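Local atomic coordinates of aldehyde dehydrogenase (Trypanosoma brucei, PDB entry 5MYP), a protein that probably oxidises aldehydes to carboxylic acids with NAD+ as the electron acceptor. Residues A[132-137]-A[161-166]. Sequence-based numbering, arbitrary orientation.
Sequences LLILQP and ELLTKL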
loop_
_atom_site.group_PDB
_atom_site.type_symbol
_atom_site.label_atom_id
_atom_site.label_comp_id
_atom_site.label_asym_id
_atom_site.label_seq_id
_atom_site.Cartn_x
_atom_site.Cartn_y
_atom_site.Cartn_z
ATOM N N LEU A 132 -13.554 0.082 -19.210
ATOM C CA LEU A 132 -12.397 0.803 -18.665
ATOM C C LEU A 132 -11.954 0.258 -17.310
ATOM O O LEU A 132 -10.779 -0.042 -17.111
ATOM C CB LEU A 132 -12.714 2.293 -18.517
ATOM C CG LEU A 132 -11.591 3.204 -18.007
ATOM C CD1 LEU A 132 -10.510 3.342 -19.063
ATOM C CD2 LEU A 132 -12.142 4.565 -17.602
ATOM N N LEU A 133 -12.904 0.120 -16.390
ATOM C CA LEU A 133 -12.574 -0.185 -14.997
ATOM C C LEU A 133 -12.384 -1.675 -14.699
ATOM O O LEU A 133 -12.152 -2.048 -13.546
ATOM C CB LEU A 133 -13.607 0.460 -14.062
ATOM C CG LEU A 133 -13.703 1.986 -14.209
ATOM C CD1 LEU A 133 -14.766 2.548 -13.278
ATOM C CD2 LEU A 133 -12.366 2.674 -13.961
ATOM N N ILE A 134 -12.482 -2.522 -15.729
ATOM C CA ILE A 134 -12.012 -3.910 -15.652
ATOM C C ILE A 134 -10.691 -4.087 -16.436
ATOM O O ILE A 134 -9.753 -4.707 -15.922
ATOM C CB ILE A 134 -13.127 -4.920 -16.072
ATOM C CG1 ILE A 134 -12.843 -6.321 -15.518
ATOM C CG2 ILE A 134 -13.330 -4.976 -17.578
ATOM C CD1 ILE A 134 -13.289 -6.518 -14.087
ATOM N N LEU A 135 -10.597 -3.523 -17.645
ATOM C CA LEU A 135 -9.393 -3.688 -18.476
ATOM C C LEU A 135 -8.203 -2.817 -18.075
ATOM O O LEU A 135 -7.062 -3.270 -18.185
ATOM C CB LEU A 135 -9.700 -3.479 -19.970
ATOM C CG LEU A 135 -10.569 -4.519 -20.687
ATOM C CD1 LEU A 135 -10.544 -4.251 -22.193
ATOM C CD2 LEU A 135 -10.104 -5.940 -20.401
ATOM N N GLN A 136 -8.440 -1.583 -17.628
ATOM C CA GLN A 136 -7.318 -0.692 -17.276
ATOM C C GLN A 136 -6.448 -1.267 -16.143
ATOM O O GLN A 136 -5.227 -1.300 -16.288
ATOM C CB GLN A 136 -7.775 0.749 -16.985
ATOM C CG GLN A 136 -6.620 1.730 -16.823
ATOM C CD GLN A 136 -7.031 3.187 -16.909
ATOM O OE1 GLN A 136 -8.151 3.555 -16.573
ATOM N NE2 GLN A 136 -6.089 4.036 -17.275
ATOM N N PRO A 137 -7.063 -1.753 -15.039
ATOM C CA PRO A 137 -6.267 -2.456 -14.017
ATOM C C PRO A 137 -5.588 -3.731 -14.533
ATOM O O PRO A 137 -4.429 -3.977 -14.213
ATOM C CB PRO A 137 -7.300 -2.816 -12.935
ATOM C CG PRO A 137 -8.442 -1.894 -13.159
ATOM C CD PRO A 137 -8.473 -1.621 -14.630
ATOM N N GLU A 161 -20.985 -10.063 -20.840
ATOM C CA GLU A 161 -21.166 -11.154 -21.805
ATOM C C GLU A 161 -20.179 -11.031 -22.970
ATOM O O GLU A 161 -19.481 -11.990 -23.302
ATOM C CB GLU A 161 -22.598 -11.167 -22.346
ATOM C CG GLU A 161 -22.920 -12.363 -23.243
ATOM C CD GLU A 161 -24.280 -12.260 -23.913
ATOM O OE1 GLU A 161 -24.672 -11.151 -24.329
ATOM O OE2 GLU A 161 -24.952 -13.300 -24.049
ATOM N N LEU A 162 -20.131 -9.849 -23.580
ATOM C CA LEU A 162 -19.249 -9.607 -24.728
ATOM C C LEU A 162 -17.769 -9.793 -24.376
ATOM O O LEU A 162 -17.031 -10.442 -25.115
ATOM C CB LEU A 162 -19.477 -8.203 -25.304
ATOM C CG LEU A 162 -18.708 -7.847 -26.584
ATOM C CD1 LEU A 162 -19.006 -8.829 -27.709
ATOM C CD2 LEU A 162 -19.027 -6.427 -27.019
ATOM N N LEU A 163 -17.343 -9.216 -23.256
ATOM C CA LEU A 163 -15.955 -9.351 -22.800
ATOM C C LEU A 163 -15.603 -10.805 -22.497
ATOM O O LEU A 163 -14.514 -11.262 -22.831
ATOM C CB LEU A 163 -15.706 -8.491 -21.555
ATOM C CG LEU A 163 -14.278 -8.473 -20.991
ATOM C CD1 LEU A 163 -13.278 -7.933 -22.011
ATOM C CD2 LEU A 163 -14.244 -7.666 -19.711
ATOM N N THR A 164 -16.522 -11.520 -21.855
ATOM C CA THR A 164 -16.331 -12.940 -21.543
ATOM C C THR A 164 -16.209 -13.778 -22.824
ATOM O O THR A 164 -15.369 -14.666 -22.895
ATOM C CB THR A 164 -17.460 -13.467 -20.632
ATOM O OG1 THR A 164 -17.438 -12.736 -19.393
ATOM C CG2 THR A 164 -17.303 -14.953 -20.339
ATOM N N LYS A 165 -17.023 -13.473 -23.829
ATOM C CA LYS A 165 -16.934 -14.133 -25.138
ATOM C C LYS A 165 -15.600 -13.830 -25.847
ATOM O O LYS A 165 -14.940 -14.743 -26.349
ATOM C CB LYS A 165 -18.112 -13.714 -26.032
ATOM C CG LYS A 165 -18.132 -14.392 -27.403
ATOM C CD LYS A 165 -19.225 -13.862 -28.317
ATOM C CE LYS A 165 -18.879 -14.133 -29.778
ATOM N NZ LYS A 165 -20.034 -13.962 -30.706
ATOM N N LEU A 166 -15.209 -12.556 -25.874
ATOM C CA LEU A 166 -14.063 -12.112 -26.683
ATOM C C LEU A 166 -12.699 -12.377 -26.057
ATOM O O LEU A 166 -11.769 -12.732 -26.768
ATOM C CB LEU A 166 -14.175 -10.622 -27.017
ATOM C CG LEU A 166 -15.284 -10.211 -27.985
ATOM C CD1 LEU A 166 -15.357 -8.696 -28.053
ATOM C CD2 LEU A 166 -15.060 -10.791 -29.373
#
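L135 and L163 bring the two helical backbones closest, yet their CA atoms still lie 9.7 Å apart, so contact is made by side chains alone. The topology is that of successive beta-alpha-beta crossovers in the Rossmann-like part of the fold that binds NAD in aldehyde dehydrogenases: helix 132-143 links the parallel strands 110-124 and 147-151, and helix 157-170 leads from the latter to strand 176-178. Just 107 Å² is buried between the segments, summed over both, consistent with a light contact at three residues and no hydrogen bond across it.

L163 is the shared partner, its two methyls dividing between neighbouring residues of the other helix. Its CG stands anti to the backbone N (chi1 -177°), which carries the isobutyl fork across the gap between the helices. One prong, CD2, meets CG2 of I134 at 3.6 Å. The far methyl, I134 CD1, stays 5.8 Å from L163 CD2, so the beta-branch methyl does the touching. L135 presents its CD2 with CG anti to the carbonyl carbon (chi1 -69°), and the two leucines pass alongside each other in opposite directions.

All three residues are buried. Helix 36-52 adds L49 against L163 and V50 against L135, while L80 of helix 69-95 also packs on L135, so the apolar cluster joins four helices. I134 lies about 12 Å, side chain to side chain, from E223, a predicted active-site residue. The second prong of L163, CD1, approaches L135 CD2 more loosely, at 4.1 Å.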